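PDB 4F4F: threonine synthase from Brucella melitensis bv. 1, which probably catalyses the last step of threonine biosynthesis, converting O-phospho-L-homoserine and water to L-threonine and phosphate with pyridoxal 5'-phosphate as cofactor. Local coordinates for residues P112-K117 with P435-D440; Q280-T285 with R400-G405; L388-A393 with P421-A426. All blocks are in the same frame, centred on the assembly; numbering follows the deposited sequence.

Interaction 1: P112-K117 with P435-D440. With PLP (pyridoxal-5'-phosphate), chain C.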
loop_
_atom_site.group_PDB
_atom_site.type_symbol
_atom_site.label_atom_id
_atom_site.label_comp_id
_atom_site.label_asym_id
_atom_site.label_seq_id
_atom_site.Cartn_x
_atom_site.Cartn_y
_atom_site.Cartn_z
ATOM N N PRO A 112 5.435 9.970 7.906
ATOM C CA PRO A 112 6.365 9.661 8.991
ATOM C C PRO A 112 7.457 8.682 8.658
ATOM O O PRO A 112 8.465 8.697 9.347
ATOM C CB PRO A 112 5.454 9.060 10.079
ATOM C CG PRO A 112 4.134 9.627 9.792
ATOM C CD PRO A 112 4.045 9.744 8.313
ATOM N N THR A 113 7.284 7.838 7.627
ATOM C CA THR A 113 8.352 6.898 7.257
ATOM C C THR A 113 8.866 7.082 5.839
ATOM O O THR A 113 9.519 6.187 5.284
ATOM C CB THR A 113 7.977 5.391 7.490
ATOM O OG1 THR A 113 6.982 4.949 6.557
ATOM C CG2 THR A 113 7.555 5.146 8.931
ATOM N N LEU A 114 8.567 8.244 5.250
ATOM C CA LEU A 114 9.077 8.604 3.930
ATOM C C LEU A 114 8.687 7.615 2.848
ATOM O O LEU A 114 9.431 7.386 1.899
ATOM C CB LEU A 114 10.605 8.746 3.980
ATOM C CG LEU A 114 11.163 9.593 5.133
ATOM C CD1 LEU A 114 12.688 9.715 4.995
ATOM C CD2 LEU A 114 10.498 10.953 5.185
ATOM N N ALA A 115 7.519 7.010 2.988
ATOM C CA ALA A 115 7.060 6.032 2.011
ATOM C C ALA A 115 5.534 5.923 1.941
ATOM O O ALA A 115 4.819 6.220 2.883
ATOM C CB ALA A 115 7.670 4.667 2.294
ATOM N N PHE A 116 5.066 5.489 0.785
ATOM C CA PHE A 116 3.667 5.661 0.423
ATOM C C PHE A 116 2.704 4.852 1.311
ATOM O O PHE A 116 1.537 5.230 1.439
ATOM C CB PHE A 116 3.472 5.345 -1.070
ATOM C CG PHE A 116 3.058 3.955 -1.311
ATOM C CD1 PHE A 116 3.975 2.956 -1.294
ATOM C CD2 PHE A 116 1.728 3.650 -1.496
ATOM C CE1 PHE A 116 3.582 1.666 -1.474
ATOM C CE2 PHE A 116 1.339 2.332 -1.682
ATOM C CZ PHE A 116 2.266 1.356 -1.665
ATOM N N LYS A 117 3.181 3.767 1.943
ATOM C CA LYS A 117 2.315 3.011 2.889
ATOM C C LYS A 117 1.816 3.845 4.092
ATOM O O LYS A 117 0.772 3.546 4.671
ATOM C CB LYS A 117 2.975 1.683 3.317
ATOM C CG LYS A 117 3.042 0.708 2.164
ATOM C CD LYS A 117 3.674 -0.618 2.553
ATOM C CE LYS A 117 3.849 -1.548 1.352
ATOM N NZ LYS A 117 4.782 -1.003 0.350
ATOM N N PRO A 435 15.067 14.342 5.243
ATOM C CA PRO A 435 14.432 15.615 5.578
ATOM C C PRO A 435 14.939 16.141 6.929
ATOM O O PRO A 435 15.334 15.356 7.798
ATOM C CB PRO A 435 12.939 15.264 5.686
ATOM C CG PRO A 435 12.810 13.936 5.052
ATOM C CD PRO A 435 14.102 13.236 5.162
ATOM N N ALA A 436 14.904 17.459 7.098
ATOM C CA ALA A 436 15.432 18.120 8.286
ATOM C C ALA A 436 14.791 17.619 9.579
ATOM O O ALA A 436 15.479 17.432 10.567
ATOM C CB ALA A 436 15.270 19.638 8.169
ATOM N N TRP A 437 13.480 17.379 9.568
ATOM C CA TRP A 437 12.779 16.959 10.794
ATOM C C TRP A 437 13.212 15.558 11.211
ATOM O O TRP A 437 13.055 15.175 12.367
ATOM C CB TRP A 437 11.265 17.091 10.640
ATOM C CG TRP A 437 10.713 16.158 9.608
ATOM C CD1 TRP A 437 10.533 16.384 8.246
ATOM C CD2 TRP A 437 10.296 14.786 9.831
ATOM N NE1 TRP A 437 10.040 15.275 7.628
ATOM C CE2 TRP A 437 9.880 14.271 8.525
ATOM C CE3 TRP A 437 10.243 13.945 10.951
ATOM C CZ2 TRP A 437 9.416 12.984 8.366
ATOM C CZ3 TRP A 437 9.769 12.645 10.776
ATOM C CH2 TRP A 437 9.363 12.181 9.511
ATOM N N LEU A 438 13.809 14.802 10.286
ATOM C CA LEU A 438 14.312 13.469 10.579
ATOM C C LEU A 438 15.849 13.444 10.646
ATOM O O LEU A 438 16.470 12.376 10.750
ATOM C CB LEU A 438 13.781 12.521 9.503
ATOM C CG LEU A 438 13.402 11.080 9.816
ATOM C CD1 LEU A 438 12.702 10.917 11.163
ATOM C CD2 LEU A 438 12.534 10.571 8.663
ATOM N N CYS A 439 16.477 14.618 10.619
ATOM C CA CYS A 439 17.920 14.661 10.492
ATOM C C CYS A 439 18.623 14.050 11.708
ATOM O O CYS A 439 19.803 13.742 11.634
ATOM C CB CYS A 439 18.401 16.089 10.272
ATOM S SG CYS A 439 18.386 17.094 11.776
ATOM N N ASP A 440 17.897 13.855 12.811
ATOM C CA ASP A 440 18.465 13.273 14.040
ATOM C C ASP A 440 18.245 11.755 14.162
ATOM O O ASP A 440 18.651 11.140 15.151
ATOM C CB ASP A 440 17.862 13.971 15.273
ATOM C CG ASP A 440 16.410 13.586 15.509
ATOM O OD1 ASP A 440 15.591 13.747 14.577
ATOM O OD2 ASP A 440 16.079 13.095 16.611
HETATM N N1 PLP C . 7.021 1.244 -3.976
HETATM C C2 PLP C . 7.339 1.308 -2.627
HETATM C C2A PLP C . 8.380 2.242 -2.049
HETATM C C3 PLP C . 6.608 0.432 -1.666
HETATM O O3 PLP C . 6.915 0.500 -0.322
HETATM C C4 PLP C . 5.573 -0.501 -2.243
HETATM C C4A PLP C . 4.760 -1.424 -1.394
HETATM C C5 PLP C . 5.305 -0.478 -3.703
HETATM C C6 PLP C . 6.059 0.425 -4.491
HETATM C C5A PLP C . 4.208 -1.394 -4.283
HETATM O O4P PLP C . 2.835 -1.086 -3.798
HETATM P P PLP C . 1.493 -2.004 -4.049
HETATM O O1P PLP C . 1.460 -2.264 -5.548
HETATM O O2P PLP C . 1.749 -3.244 -3.217
HETATM O O3P PLP C . 0.289 -1.231 -3.554
#
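Leu-114 sits in the left-handed region of backbone space (phi 58°, psi 32°), uncommon for a residue other than glycine, asparagine or aspartate, and its CB points at 435-440. The isobutyl group carries most of the contact, meeting its partners tip to tip. CD2 lies 3.8 Å from Pro-435 CG and 3.9 Å from Trp-437 CZ2, while CD1 meets Leu-438 CD2 at 3.8 Å. A 3-10 turn over 436-438, with Pro-435 just ahead, brings the three together, Leu-438 N bonding to Pro-435 O at 3.0 Å. Trp-437, its CG in the crowded position between backbone N and carbonyl carbon, brings its indole edge to Pro-112, so that CH2 is 3.6 Å from Pro-112 O in the ring plane. The hydrogen bond to that carbonyl comes from Gln-181 NE2, the indole only touching it, and Arg-89 makes a cation-pi contact with the indole. Phe-116 sets its ring edge against the cofactor, CE1 being 3.0 Å from PLP C4. Lys-117 NZ lies 1.8 Å from PLP C4A, a covalent link, though long for an imine, consistent with the predicted internal aldimine. The lysine loop leading into helix 117-134 is characteristic of fold-type II PLP enzymes.

Interaction 2: Q280-T285 with R400-G405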
loop_
_atom_site.group_PDB
_atom_site.type_symbol
_atom_site.label_atom_id
_atom_site.label_comp_id
_atom_site.label_asym_id
_atom_site.label_seq_id
_atom_site.Cartn_x
_atom_site.Cartn_y
_atom_site.Cartn_z
ATOM N N GLN A 280 -4.956 6.586 -18.950
ATOM C CA GLN A 280 -4.205 5.354 -18.742
ATOM C C GLN A 280 -3.919 5.118 -17.277
ATOM O O GLN A 280 -3.638 6.080 -16.520
ATOM C CB GLN A 280 -2.867 5.429 -19.443
ATOM C CG GLN A 280 -2.899 5.408 -20.971
ATOM C CD GLN A 280 -1.488 5.453 -21.562
ATOM O OE1 GLN A 280 -0.871 6.516 -21.657
ATOM N NE2 GLN A 280 -0.977 4.302 -21.952
ATOM N N LEU A 281 -3.986 3.849 -16.891
ATOM C CA LEU A 281 -3.424 3.365 -15.650
ATOM C C LEU A 281 -2.293 2.419 -16.053
ATOM O O LEU A 281 -2.525 1.457 -16.803
ATOM C CB LEU A 281 -4.479 2.637 -14.805
ATOM C CG LEU A 281 -5.603 3.464 -14.188
ATOM C CD1 LEU A 281 -6.732 2.557 -13.706
ATOM C CD2 LEU A 281 -5.044 4.314 -13.036
ATOM N N ILE A 282 -1.070 2.718 -15.633
ATOM C CA ILE A 282 0.097 1.968 -16.129
ATOM C C ILE A 282 0.776 1.318 -14.942
ATOM O O ILE A 282 1.140 1.992 -13.953
ATOM C CB ILE A 282 1.075 2.887 -16.902
ATOM C CG1 ILE A 282 0.341 3.600 -18.043
ATOM C CG2 ILE A 282 2.249 2.072 -17.435
ATOM C CD1 ILE A 282 1.215 4.511 -18.918
ATOM N N ILE A 283 0.928 0.001 -15.032
ATOM C CA ILE A 283 1.586 -0.806 -14.031
ATOM C C ILE A 283 3.066 -0.772 -14.337
ATOM O O ILE A 283 3.471 -1.125 -15.459
ATOM C CB ILE A 283 1.093 -2.290 -14.101
ATOM C CG1 ILE A 283 -0.451 -2.399 -13.954
ATOM C CG2 ILE A 283 1.858 -3.147 -13.101
ATOM C CD1 ILE A 283 -1.089 -3.652 -14.565
ATOM N N ALA A 284 3.890 -0.390 -13.372
ATOM C CA ALA A 284 5.339 -0.383 -13.573
ATOM C C ALA A 284 5.977 -1.418 -12.632
ATOM O O ALA A 284 5.777 -1.364 -11.412
ATOM C CB ALA A 284 5.918 1.012 -13.311
ATOM N N THR A 285 6.732 -2.357 -13.207
ATOM C CA THR A 285 7.277 -3.462 -12.451
ATOM C C THR A 285 8.805 -3.412 -12.547
ATOM O O THR A 285 9.372 -2.786 -13.452
ATOM C CB THR A 285 6.802 -4.842 -12.996
ATOM O OG1 THR A 285 7.621 -5.229 -14.133
ATOM C CG2 THR A 285 5.298 -4.796 -13.363
ATOM N N ARG A 400 7.330 6.821 -19.340
ATOM C CA ARG A 400 7.827 7.407 -20.586
ATOM C C ARG A 400 7.783 6.425 -21.753
ATOM O O ARG A 400 7.594 6.828 -22.878
ATOM C CB ARG A 400 9.242 7.967 -20.394
ATOM C CG ARG A 400 9.260 9.119 -19.408
ATOM C CD ARG A 400 10.660 9.579 -19.049
ATOM N NE ARG A 400 10.626 10.784 -18.230
ATOM C CZ ARG A 400 11.689 11.497 -17.846
ATOM N NH1 ARG A 400 12.914 11.127 -18.155
ATOM N NH2 ARG A 400 11.534 12.598 -17.129
ATOM N N GLU A 401 7.955 5.143 -21.472
ATOM C CA GLU A 401 7.862 4.108 -22.487
ATOM C C GLU A 401 6.425 3.831 -22.913
ATOM O O GLU A 401 6.154 3.615 -24.080
ATOM C CB GLU A 401 8.466 2.810 -21.933
ATOM C CG GLU A 401 8.684 1.706 -22.971
ATOM C CD GLU A 401 9.227 0.429 -22.347
ATOM O OE1 GLU A 401 9.288 0.325 -21.111
ATOM O OE2 GLU A 401 9.612 -0.480 -23.103
ATOM N N LYS A 402 5.507 3.813 -21.943
ATOM C CA LYS A 402 4.162 3.327 -22.189
ATOM C C LYS A 402 3.141 4.419 -22.397
ATOM O O LYS A 402 2.047 4.116 -22.802
ATOM C CB LYS A 402 3.691 2.465 -21.019
ATOM C CG LYS A 402 4.495 1.203 -20.819
ATOM C CD LYS A 402 4.178 0.202 -21.907
ATOM C CE LYS A 402 5.437 -0.454 -22.385
ATOM N NZ LYS A 402 5.103 -1.607 -23.241
ATOM N N ALA A 403 3.462 5.673 -22.111
ATOM C CA ALA A 403 2.435 6.712 -22.178
ATOM C C ALA A 403 2.023 6.898 -23.614
ATOM O O ALA A 403 2.856 6.997 -24.507
ATOM C CB ALA A 403 2.896 8.034 -21.579
ATOM N N SER A 404 0.722 6.969 -23.817
ATOM C CA SER A 404 0.156 7.231 -25.125
ATOM C C SER A 404 -0.981 8.227 -24.935
ATOM O O SER A 404 -1.849 8.026 -24.095
ATOM C CB SER A 404 -0.371 5.938 -25.706
ATOM O OG SER A 404 -0.784 6.158 -27.017
ATOM N N GLY A 405 -0.948 9.317 -25.677
ATOM C CA GLY A 405 -2.034 10.251 -25.649
ATOM C C GLY A 405 -1.567 11.604 -25.227
ATOM O O GLY A 405 -0.368 11.860 -25.036
#
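The C-terminal end of helix 390-402, where the chain leaves the helix and packs against strand 278-285 of the mixed sheet, is hydrogen-bonded by one glutamine side chain, Gln-280. This residue comes off the strand with CG anti to its carbonyl carbon and an extended chain beyond, which puts the carboxamide alongside the departing backbone. There it grips the two peptide groups around Ala-403. OE1 accepts from Ser-404 N at 2.7 Å, almost straight at 175°, and NE2 donates to Lys-402 O at 3.1 Å and 169°. Using both ends of the amide fixes its flip and holds the group against rotation. Lys-402 O lies nearly in the amide plane of Gln-280, but each donor stands above the plane of the carbonyl it meets. The fit is close: Gln-280 OE1 is also 3.0 Å from Ser-404 O, and since both are acceptors, nothing bonds them.

Two residues along, on the same side of the strand, Ile-282 adds the apolar part. Its CD1 is 3.8 Å and its CG2 3.9 Å from Lys-402 CB, so both branches bear on the root of the lysine, the two side chains crossing obliquely. Lys-402 then bends at chi2 (-73°) and chi3, carrying its ammonium end away from the strand.

Ile-282 also packs on Val-398 of the same helix and on Met-409 of strand 409-413, which Ala-403 touches as well. Within the sheet, strand 278-285 runs parallel between 253-258 and 363-367, with helix 390-402 packed on this face, where Ala-284 meets Ile-394 and Val-398.

Interaction 3: L388-A393 with P421-A426; sequences LDPHSA and PDAVKA. With PLP (pyridoxal-5'-phosphate), chain C.
Pro-421 opens helix 421-428 with its CB pointing away from 388-393, and the first residue to reach across is Ala-423. Its CB is 3.9 Å from Pro-390 CG, methyl against the CG corner of the proline ring. Val-424 follows and does most of the packing through one branch, CG2, which is anti to its carbonyl carbon. CG2 stands 4.0 Å from Pro-390 CD, the two side chains crossing at about a right angle, and 3.8 Å from Leu-388 O, a carbonyl buried here without a partner in the model. The contact is wholly apolar between side chains, and it joins the first turns of helices 390-402 and 421-428.

At the start of helix 390-402 Asp-389 is the N-cap. OD1 takes His-391 ND1 at 2.8 Å and 173°, through its syn lone pair and exactly in the imidazole plane, with a weak bond from His-391 N besides. OD2 accepts twice, from Ser-392 OG at 2.7 Å and from Ser-392 N at 2.9 Å. With ND1 donating to the carboxylate and NE2 hydrogen-bonded to Ser-312 N, the imidazole is probably neutral with its proton on ND1, and its rotation is fixed. One face of it lies against the cofactor methyl, His-391 CG being 3.8 Å from PLP C2A. Asp-389 is thus a second-shell residue, combining an N-cap with a His-carboxylate hydrogen bond at a helix start that borders the PLP pocket.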
loop_
_atom_site.group_PDB
_atom_site.type_symbol
_atom_site.label_atom_id
_atom_site.label_comp_id
_atom_site.label_asym_id
_atom_site.label_seq_id
_atom_site.Cartn_x
_atom_site.Cartn_y
_atom_site.Cartn_z
ATOM N N LEU A 388 15.294 10.845 -7.703
ATOM C CA LEU A 388 14.365 9.734 -7.488
ATOM C C LEU A 388 15.000 8.567 -6.714
ATOM O O LEU A 388 16.169 8.213 -6.909
ATOM C CB LEU A 388 13.900 9.172 -8.840
ATOM C CG LEU A 388 13.064 10.074 -9.741
ATOM C CD1 LEU A 388 13.389 9.851 -11.215
ATOM C CD2 LEU A 388 11.567 9.888 -9.432
ATOM N N ASP A 389 14.175 7.922 -5.898
ATOM C CA ASP A 389 14.495 6.607 -5.374
ATOM C C ASP A 389 14.290 5.581 -6.526
ATOM O O ASP A 389 13.714 5.904 -7.588
ATOM C CB ASP A 389 13.648 6.290 -4.114
ATOM C CG ASP A 389 12.590 5.239 -4.364
ATOM O OD1 ASP A 389 12.782 4.095 -3.928
ATOM O OD2 ASP A 389 11.576 5.558 -5.013
ATOM N N PRO A 390 14.724 4.336 -6.326
ATOM C CA PRO A 390 14.608 3.340 -7.415
ATOM C C PRO A 390 13.176 2.918 -7.779
ATOM O O PRO A 390 12.868 2.816 -8.953
ATOM C CB PRO A 390 15.413 2.144 -6.905
ATOM C CG PRO A 390 15.768 2.432 -5.491
ATOM C CD PRO A 390 15.579 3.874 -5.221
ATOM N N HIS A 391 12.307 2.726 -6.790
ATOM C CA HIS A 391 10.926 2.368 -7.069
ATOM C C HIS A 391 10.279 3.465 -7.921
ATOM O O HIS A 391 9.627 3.193 -8.938
ATOM C CB HIS A 391 10.118 2.171 -5.777
ATOM C CG HIS A 391 10.715 1.194 -4.790
ATOM N ND1 HIS A 391 11.698 1.530 -3.921
ATOM C CD2 HIS A 391 10.408 -0.135 -4.533
ATOM C CE1 HIS A 391 11.991 0.474 -3.154
ATOM N NE2 HIS A 391 11.209 -0.553 -3.540
ATOM N N SER A 392 10.460 4.712 -7.512
ATOM C CA SER A 392 9.886 5.843 -8.230
ATOM C C SER A 392 10.481 6.016 -9.620
ATOM O O SER A 392 9.772 6.337 -10.571
ATOM C CB SER A 392 10.094 7.122 -7.432
ATOM O OG SER A 392 9.608 6.975 -6.100
ATOM N N ALA A 393 11.773 5.743 -9.748
ATOM C CA ALA A 393 12.415 5.801 -11.045
ATOM C C ALA A 393 11.858 4.747 -11.997
ATOM O O ALA A 393 11.759 4.996 -13.196
ATOM C CB ALA A 393 13.928 5.679 -10.904
ATOM N N PRO A 421 19.417 4.603 -0.035
ATOM C CA PRO A 421 20.576 5.390 -0.390
ATOM C C PRO A 421 21.620 4.618 -1.215
ATOM O O PRO A 421 22.273 5.224 -2.055
ATOM C CB PRO A 421 21.148 5.788 0.971
ATOM C CG PRO A 421 20.769 4.663 1.878
ATOM C CD PRO A 421 19.413 4.243 1.398
ATOM N N ASP A 422 21.766 3.305 -0.997
ATOM C CA ASP A 422 22.803 2.533 -1.726
ATOM C C ASP A 422 22.560 2.557 -3.239
ATOM O O ASP A 422 23.483 2.793 -4.052
ATOM C CB ASP A 422 22.852 1.060 -1.280
ATOM C CG ASP A 422 23.454 0.868 0.106
ATOM O OD1 ASP A 422 23.961 1.833 0.699
ATOM O OD2 ASP A 422 23.420 -0.285 0.595
ATOM N N ALA A 423 21.326 2.262 -3.607
ATOM C CA ALA A 423 20.963 2.185 -5.003
ATOM C C ALA A 423 21.041 3.576 -5.631
ATOM O O ALA A 423 21.485 3.716 -6.751
ATOM C CB ALA A 423 19.572 1.622 -5.149
ATOM N N VAL A 424 20.628 4.601 -4.897
ATOM C CA VAL A 424 20.622 5.968 -5.442
ATOM C C VAL A 424 22.080 6.389 -5.665
ATOM O O VAL A 424 22.420 6.909 -6.722
ATOM C CB VAL A 424 19.890 6.965 -4.526
ATOM C CG1 VAL A 424 20.029 8.396 -5.036
ATOM C CG2 VAL A 424 18.419 6.585 -4.389
ATOM N N LYS A 425 22.935 6.125 -4.683
ATOM C CA LYS A 425 24.365 6.482 -4.776
ATOM C C LYS A 425 25.031 5.769 -5.954
ATOM O O LYS A 425 25.792 6.397 -6.750
ATOM C CB LYS A 425 25.084 6.133 -3.452
ATOM C CG LYS A 425 26.608 6.308 -3.451
ATOM C CD LYS A 425 27.013 7.678 -2.910
ATOM C CE LYS A 425 28.499 7.968 -3.042
ATOM N NZ LYS A 425 29.273 7.753 -1.779
ATOM N N ALA A 426 24.772 4.462 -6.049
ATOM C CA ALA A 426 25.275 3.646 -7.162
ATOM C C ALA A 426 24.818 4.227 -8.507
ATOM O O ALA A 426 25.583 4.271 -9.445
ATOM C CB ALA A 426 24.824 2.188 -7.025
HETATM N N1 PLP C . 7.021 1.244 -3.976
HETATM C C2 PLP C . 7.339 1.308 -2.627
HETATM C C2A PLP C . 8.380 2.242 -2.049
HETATM C C3 PLP C . 6.608 0.432 -1.666
HETATM O O3 PLP C . 6.915 0.500 -0.322
HETATM C C4 PLP C . 5.573 -0.501 -2.243
HETATM C C4A PLP C . 4.760 -1.424 -1.394
HETATM C C5 PLP C . 5.305 -0.478 -3.703
HETATM C C6 PLP C . 6.059 0.425 -4.491
HETATM C C5A PLP C . 4.208 -1.394 -4.283
HETATM O O4P PLP C . 2.835 -1.086 -3.798
HETATM P P PLP C . 1.493 -2.004 -4.049
HETATM O O1P PLP C . 1.460 -2.264 -5.548
HETATM O O2P PLP C . 1.749 -3.244 -3.217
HETATM O O3P PLP C . 0.289 -1.231 -3.554
#

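How the interactions relate
Interactions 1 and 3 are buried and both touch PLP from different elements, their centres about 16 Å apart: the loop at 112-117 carries the lysine, the start of helix 390-402 the histidine. Interaction 2 lies nearer the surface, at the other end of that same helix, so its two ends pack on different partners, helix 421-428 and strand 278-285. Chemistry follows position. Methyl and ring carbons make the packing in 1 and 3, whereas in 2 a side-chain amide satisfies backbone groups where the helix stops. Along the chain, interactions 2 and 3 cross each other, and both are nested within the long loop closed by interaction 1.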